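Local coordinates for protein lectin (Lotus tetragonolobus, PDB 2EIG) that probably binds L-fucose-containing glycans as a four-chain, calcium- and manganese-containing legume seed lectin, at residues 189-192 against 193-196; 208-211 against 212-215. All coordinates share one frame; numbering follows the deposited sequence.

Contact 1 of 2, residues 189-192 against 193-196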
ATOM      1  N   GLU A 189       4.574   1.050  -3.275  1.00 24.15           N
ATOM      2  CA  GLU A 189       3.536   0.829  -4.234  1.00 25.42           C
ATOM      3  C   GLU A 189       3.955   1.354  -5.598  1.00 24.92           C
ATOM      4  O   GLU A 189       4.316   2.519  -5.734  1.00 25.20           O
ATOM      5  CB  GLU A 189       2.256   1.493  -3.779  1.00 26.03           C
ATOM      6  CG  GLU A 189       1.094   1.006  -4.587  1.00 30.29           C
ATOM      7  CD  GLU A 189       0.323   2.146  -5.147  1.00 33.99           C
ATOM      8  OE1 GLU A 189       0.123   3.127  -4.366  1.00 34.29           O
ATOM      9  OE2 GLU A 189      -0.084   2.047  -6.331  1.00 33.71           O
ATOM     10  N   ILE A 190       3.915   0.485  -6.619  1.00 24.86           N
ATOM     11  CA  ILE A 190       4.256   0.911  -7.992  1.00 25.24           C
ATOM     12  C   ILE A 190       3.341   0.188  -8.970  1.00 25.41           C
ATOM     13  O   ILE A 190       3.342  -1.058  -9.006  1.00 27.45           O
ATOM     14  CB  ILE A 190       5.741   0.564  -8.391  1.00 24.73           C
ATOM     15  CG1 ILE A 190       6.716   0.962  -7.313  1.00 26.19           C
ATOM     16  CG2 ILE A 190       6.122   1.208  -9.760  1.00 24.64           C
ATOM     17  CD1 ILE A 190       8.158   0.536  -7.575  1.00 26.24           C
ATOM     18  N   ASP A 191       2.568   0.923  -9.760  1.00 24.32           N
ATOM     19  CA  ASP A 191       1.848   0.302 -10.859  1.00 24.48           C
ATOM     20  C   ASP A 191       2.767   0.184 -12.068  1.00 23.19           C
ATOM     21  O   ASP A 191       2.986   1.178 -12.763  1.00 21.85           O
ATOM     22  CB  ASP A 191       0.590   1.109 -11.242  1.00 25.37           C
ATOM     23  CG  ASP A 191      -0.440   0.269 -12.016  1.00 28.78           C
ATOM     24  OD1 ASP A 191      -1.659   0.505 -11.800  1.00 34.29           O
ATOM     25  OD2 ASP A 191      -0.055  -0.629 -12.817  1.00 27.66           O
ATOM     26  N   LEU A 192       3.309  -1.022 -12.315  1.00 23.32           N
ATOM     27  CA  LEU A 192       4.225  -1.251 -13.439  1.00 22.52           C
ATOM     28  C   LEU A 192       3.621  -0.832 -14.747  1.00 22.73           C
ATOM     29  O   LEU A 192       4.317  -0.366 -15.624  1.00 21.81           O
ATOM     30  CB  LEU A 192       4.661  -2.721 -13.545  1.00 22.81           C
ATOM     31  CG  LEU A 192       5.552  -3.271 -12.455  1.00 22.32           C
ATOM     32  CD1 LEU A 192       6.072  -4.690 -12.778  1.00 20.52           C
ATOM     33  CD2 LEU A 192       6.701  -2.298 -12.110  1.00 21.15           C
ATOM     34  N   LYS A 193       2.310  -0.981 -14.883  1.00 23.98           N
ATOM     35  CA  LYS A 193       1.647  -0.667 -16.162  1.00 24.85           C
ATOM     36  C   LYS A 193       1.498   0.838 -16.340  1.00 25.32           C
ATOM     37  O   LYS A 193       1.313   1.267 -17.470  1.00 26.52           O
ATOM     38  CB  LYS A 193       0.298  -1.395 -16.285  1.00 25.64           C
ATOM     39  CG  LYS A 193      -0.424  -1.294 -17.639  1.00 25.93           C
ATOM     40  CD  LYS A 193      -1.842  -1.894 -17.590  1.00 26.71           C
ATOM     41  CE  LYS A 193      -2.518  -1.768 -18.987  1.00 29.61           C
ATOM     42  NZ  LYS A 193      -3.950  -1.235 -19.001  1.00 33.53           N
ATOM     43  N   THR A 194       1.599   1.650 -15.270  1.00 25.16           N
ATOM     44  CA  THR A 194       1.558   3.122 -15.449  1.00 25.47           C
ATOM     45  C   THR A 194       2.907   3.638 -15.888  1.00 23.58           C
ATOM     46  O   THR A 194       3.022   4.582 -16.673  1.00 22.70           O
ATOM     47  CB  THR A 194       1.074   3.962 -14.208  1.00 26.18           C
ATOM     48  OG1 THR A 194       1.777   3.585 -13.019  1.00 33.59           O
ATOM     49  CG2 THR A 194      -0.466   3.872 -13.942  1.00 31.46           C
ATOM     50  N   VAL A 195       3.963   3.024 -15.372  1.00 22.13           N
ATOM     51  CA  VAL A 195       5.292   3.575 -15.579  1.00 19.90           C
ATOM     52  C   VAL A 195       6.121   2.878 -16.632  1.00 19.09           C
ATOM     53  O   VAL A 195       7.126   3.405 -17.041  1.00 19.15           O
ATOM     54  CB  VAL A 195       6.076   3.711 -14.257  1.00 20.64           C
ATOM     55  CG1 VAL A 195       5.453   4.841 -13.404  1.00 19.69           C
ATOM     56  CG2 VAL A 195       6.119   2.368 -13.485  1.00 18.31           C
ATOM     57  N   LEU A 196       5.709   1.695 -17.084  1.00 16.27           N
ATOM     58  CA  LEU A 196       6.574   0.949 -17.979  1.00 14.39           C
ATOM     59  C   LEU A 196       5.757   0.383 -19.137  1.00 14.36           C
ATOM     60  O   LEU A 196       4.548   0.180 -18.981  1.00 13.06           O
ATOM     61  CB  LEU A 196       7.238  -0.215 -17.218  1.00 14.32           C
ATOM     62  CG  LEU A 196       8.422   0.146 -16.318  1.00 11.05           C
ATOM     63  CD1 LEU A 196       8.781  -0.998 -15.407  1.00 12.23           C
ATOM     64  CD2 LEU A 196       9.610   0.599 -17.134  1.00 12.63           C
TER

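Contact 2 of 2, residues 208-211 against 212-215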
ATOM      1  N   THR A 208      30.736   3.284 -11.424  1.00 15.82           N
ATOM      2  CA  THR A 208      31.806   3.687 -10.526  1.00 17.25           C
ATOM      3  C   THR A 208      32.261   5.023 -11.121  1.00 17.17           C
ATOM      4  O   THR A 208      31.907   5.394 -12.230  1.00 16.03           O
ATOM      5  CB  THR A 208      32.965   2.687 -10.519  1.00 16.53           C
ATOM      6  OG1 THR A 208      33.462   2.553 -11.852  1.00 17.61           O
ATOM      7  CG2 THR A 208      32.521   1.290  -9.979  1.00 16.56           C
ATOM      8  N   TRP A 209      33.039   5.739 -10.351  1.00 19.05           N
ATOM      9  CA  TRP A 209      33.359   7.097 -10.698  1.00 19.87           C
ATOM     10  C   TRP A 209      34.904   7.196 -10.751  1.00 21.17           C
ATOM     11  O   TRP A 209      35.597   6.226 -11.107  1.00 21.57           O
ATOM     12  CB  TRP A 209      32.699   8.045  -9.679  1.00 20.04           C
ATOM     13  CG  TRP A 209      32.716   9.472 -10.047  1.00 21.03           C
ATOM     14  CD1 TRP A 209      33.269  10.494  -9.330  1.00 22.95           C
ATOM     15  CD2 TRP A 209      32.179  10.059 -11.237  1.00 22.69           C
ATOM     16  NE1 TRP A 209      33.126  11.669 -10.000  1.00 22.23           N
ATOM     17  CE2 TRP A 209      32.453  11.440 -11.174  1.00 22.24           C
ATOM     18  CE3 TRP A 209      31.471   9.553 -12.342  1.00 19.94           C
ATOM     19  CZ2 TRP A 209      32.019  12.348 -12.166  1.00 22.01           C
ATOM     20  CZ3 TRP A 209      31.096  10.442 -13.365  1.00 21.99           C
ATOM     21  CH2 TRP A 209      31.359  11.827 -13.257  1.00 22.51           C
ATOM     22  N   ASN A 210      35.433   8.364 -10.421  1.00 20.43           N
ATOM     23  CA  ASN A 210      36.860   8.560 -10.397  1.00 20.45           C
ATOM     24  C   ASN A 210      37.044   9.833  -9.601  1.00 19.50           C
ATOM     25  O   ASN A 210      36.588  10.881 -10.049  1.00 20.10           O
ATOM     26  CB  ASN A 210      37.412   8.703 -11.826  1.00 20.59           C
ATOM     27  CG  ASN A 210      38.935   8.693 -11.881  1.00 23.77           C
ATOM     28  OD1 ASN A 210      39.524   8.474 -12.950  1.00 25.69           O
ATOM     29  ND2 ASN A 210      39.581   8.914 -10.735  1.00 20.57           N
ATOM     30  N   PRO A 211      37.699   9.751  -8.424  1.00 20.61           N
ATOM     31  CA  PRO A 211      38.335   8.545  -7.802  1.00 20.84           C
ATOM     32  C   PRO A 211      37.435   7.448  -7.224  1.00 21.43           C
ATOM     33  O   PRO A 211      37.915   6.354  -6.991  1.00 20.85           O
ATOM     34  CB  PRO A 211      39.112   9.143  -6.629  1.00 21.79           C
ATOM     35  CG  PRO A 211      38.324  10.415  -6.267  1.00 21.86           C
ATOM     36  CD  PRO A 211      37.916  10.962  -7.606  1.00 19.12           C
ATOM     37  N   GLU A 212      36.169   7.752  -6.925  1.00 22.43           N
ATOM     38  CA  GLU A 212      35.341   6.888  -6.095  1.00 21.93           C
ATOM     39  C   GLU A 212      34.967   5.651  -6.920  1.00 21.44           C
ATOM     40  O   GLU A 212      34.647   5.760  -8.076  1.00 22.43           O
ATOM     41  CB  GLU A 212      34.056   7.616  -5.660  1.00 22.76           C
ATOM     42  CG  GLU A 212      34.151   8.706  -4.568  1.00 24.67           C
ATOM     43  CD  GLU A 212      34.401  10.056  -5.116  1.00 27.06           C
ATOM     44  OE1 GLU A 212      34.825  10.178  -6.279  1.00 25.85           O
ATOM     45  OE2 GLU A 212      34.159  11.021  -4.372  1.00 30.92           O
ATOM     46  N   ARG A 213      34.965   4.482  -6.315  1.00 20.47           N
ATOM     47  CA  ARG A 213      34.716   3.261  -7.084  1.00 20.40           C
ATOM     48  C   ARG A 213      34.642   2.109  -6.137  1.00 20.01           C
ATOM     49  O   ARG A 213      35.051   2.204  -4.986  1.00 21.12           O
ATOM     50  CB  ARG A 213      35.818   3.022  -8.098  1.00 20.93           C
ATOM     51  CG  ARG A 213      37.175   2.669  -7.436  1.00 21.30           C
ATOM     52  CD  ARG A 213      38.211   2.736  -8.488  1.00 23.56           C
ATOM     53  NE  ARG A 213      38.725   4.098  -8.590  1.00 24.62           N
ATOM     54  CZ  ARG A 213      39.464   4.527  -9.607  1.00 26.49           C
ATOM     55  NH1 ARG A 213      39.683   3.702 -10.620  1.00 21.83           N
ATOM     56  NH2 ARG A 213      39.949   5.776  -9.620  1.00 23.80           N
ATOM     57  N   GLU A 214      34.084   1.020  -6.620  1.00 19.67           N
ATOM     58  CA  GLU A 214      34.020  -0.214  -5.870  1.00 18.99           C
ATOM     59  C   GLU A 214      33.714  -1.345  -6.876  1.00 17.90           C
ATOM     60  O   GLU A 214      33.296  -1.076  -8.005  1.00 16.22           O
ATOM     61  CB  GLU A 214      32.936  -0.148  -4.782  1.00 18.29           C
ATOM     62  CG  GLU A 214      31.577   0.076  -5.371  1.00 19.28           C
ATOM     63  CD  GLU A 214      30.473   0.311  -4.368  1.00 22.91           C
ATOM     64  OE1 GLU A 214      30.651   0.011  -3.149  1.00 20.36           O
ATOM     65  OE2 GLU A 214      29.396   0.776  -4.840  1.00 19.79           O
ATOM     66  N   ARG A 215      33.930  -2.590  -6.468  1.00 17.37           N
ATOM     67  CA  ARG A 215      33.414  -3.722  -7.221  1.00 16.85           C
ATOM     68  C   ARG A 215      31.916  -3.874  -6.880  1.00 17.12           C
ATOM     69  O   ARG A 215      31.497  -3.546  -5.749  1.00 16.26           O
ATOM     70  CB  ARG A 215      34.167  -5.002  -6.834  1.00 17.63           C
ATOM     71  CG  ARG A 215      35.722  -4.996  -7.107  1.00 15.56           C
ATOM     72  CD  ARG A 215      36.327  -6.408  -7.160  1.00 17.94           C
ATOM     73  NE  ARG A 215      35.646  -7.217  -8.179  1.00 20.74           N
ATOM     74  CZ  ARG A 215      35.893  -7.178  -9.485  1.00 18.66           C
ATOM     75  NH1 ARG A 215      36.861  -6.415  -9.982  1.00 16.21           N
ATOM     76  NH2 ARG A 215      35.163  -7.942 -10.299  1.00 18.76           N
TER

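Contact 1 of 2, residues 189-192 against 193-196
Asp191 caps the short helix 192-195 through Lys193, a local contact round the one helical turn that links strand 183-189 to strand 199-208 in the legume lectin fold. Asp191 OD2 accepts from Lys193 N at 3.2 Å, on the anti side and somewhat out of the carboxylate plane. With CG anti to the backbone N (chi1 -160°), the carboxylate of Asp191, the N-cap residue, can reach Lys193 N. The main-chain oxygen of the same residue is gripped as well: Thr194 N donates to Asp191 O at 2.9 Å, and Val195 N adds a weak bond. Thr194 OG1 lies 2.7 Å from Asp191 O, but its strongest partner is Leu146 O of a second subunit, to which it is hydrogen-bonded, so this hydroxyl sits where the turn meets the neighbouring chain. At the other end, Leu196 N closes the turn on Leu192 O at 2.9 Å as the chain leaves helical geometry.

Beneath these polar bonds lies an apolar face. The side chains of Ile190 and Val195 cross at about a right angle, methyl CG2 against methyl CG2 at 3.9 Å, whereas Leu192 and Leu196 run side by side, with Leu192 CD2 at 4.1 Å from Leu196 CD1. All four rest on Val115 of strand 115-120; Ile190 and Val195 also reach Val140 of strand 135-140, and Leu192 and Leu196 pack on Leu86 of strand 81-88, seating the turn against the seven-stranded sheet.

Contact 2 of 2, residues 208-211 against 212-215
Thr208 packs closely on Arg213 and Glu214 where strand 199-208 gives way to the turn that leads into strand 214-226. Thr208 CB lies 3.8 Å from Arg213 CB, and Thr208 CG2 comes to 3.2 Å from Glu214 O. One main-chain bond closes the loop here, Trp209 N donating to Glu212 O at 2.8 Å. The peptide bond before Pro211 is cis, and Pro211 O faces the arginine. Arg213 NE gives Pro211 O a fairly straight bond of 2.9 Å, in the guanidinium plane yet above the carbonyl plane, and NH2 adds a weak second one. A bend at chi3 (88°) folds the arginine back over the turn, and Trp209 O lies over one guanidinium face.

Toward solvent the fit is looser. The Glu212 chain, bent at chi2 (90°), runs alongside Trp209 and Pro211. Glu212 OE1 meets the indole edge in plane, 3.4 Å from Trp209 CD1, and lies 3.5 Å from Pro211 CD; the carboxylate and ring planes are 49° apart.

Arg213 also bonds to Pro34 O through NH1 and makes a cation-pi contact with Tyr76. Its positive charge thus engages carbonyl oxygens and an aromatic ring, which implies that the cis-proline turn is held by one guanidinium group as well as the backbone bond, while the Glu212 side chain meets Trp209 and Pro211 through contacts with their carbons.

Overall arrangement
Both contacts are local and follow strand ends, contact 1 leading into strand 199-208 and contact 2 leaving it, on opposite sides of the chain's centre with their own centres about 32 Å apart. Contact 1 is the more buried: a capped helical turn with an aliphatic underside, touched by two other subunits. Contact 2 is only partly buried, meets no other chain of the assembly, and adds a guanidinium-to-carbonyl bond to its backbone bond, where contact 1 adds a carboxylate cap to its own. The Glu214 side chain of contact 2 is about 9 Å from the bound calcium and about 11 Å from the manganese.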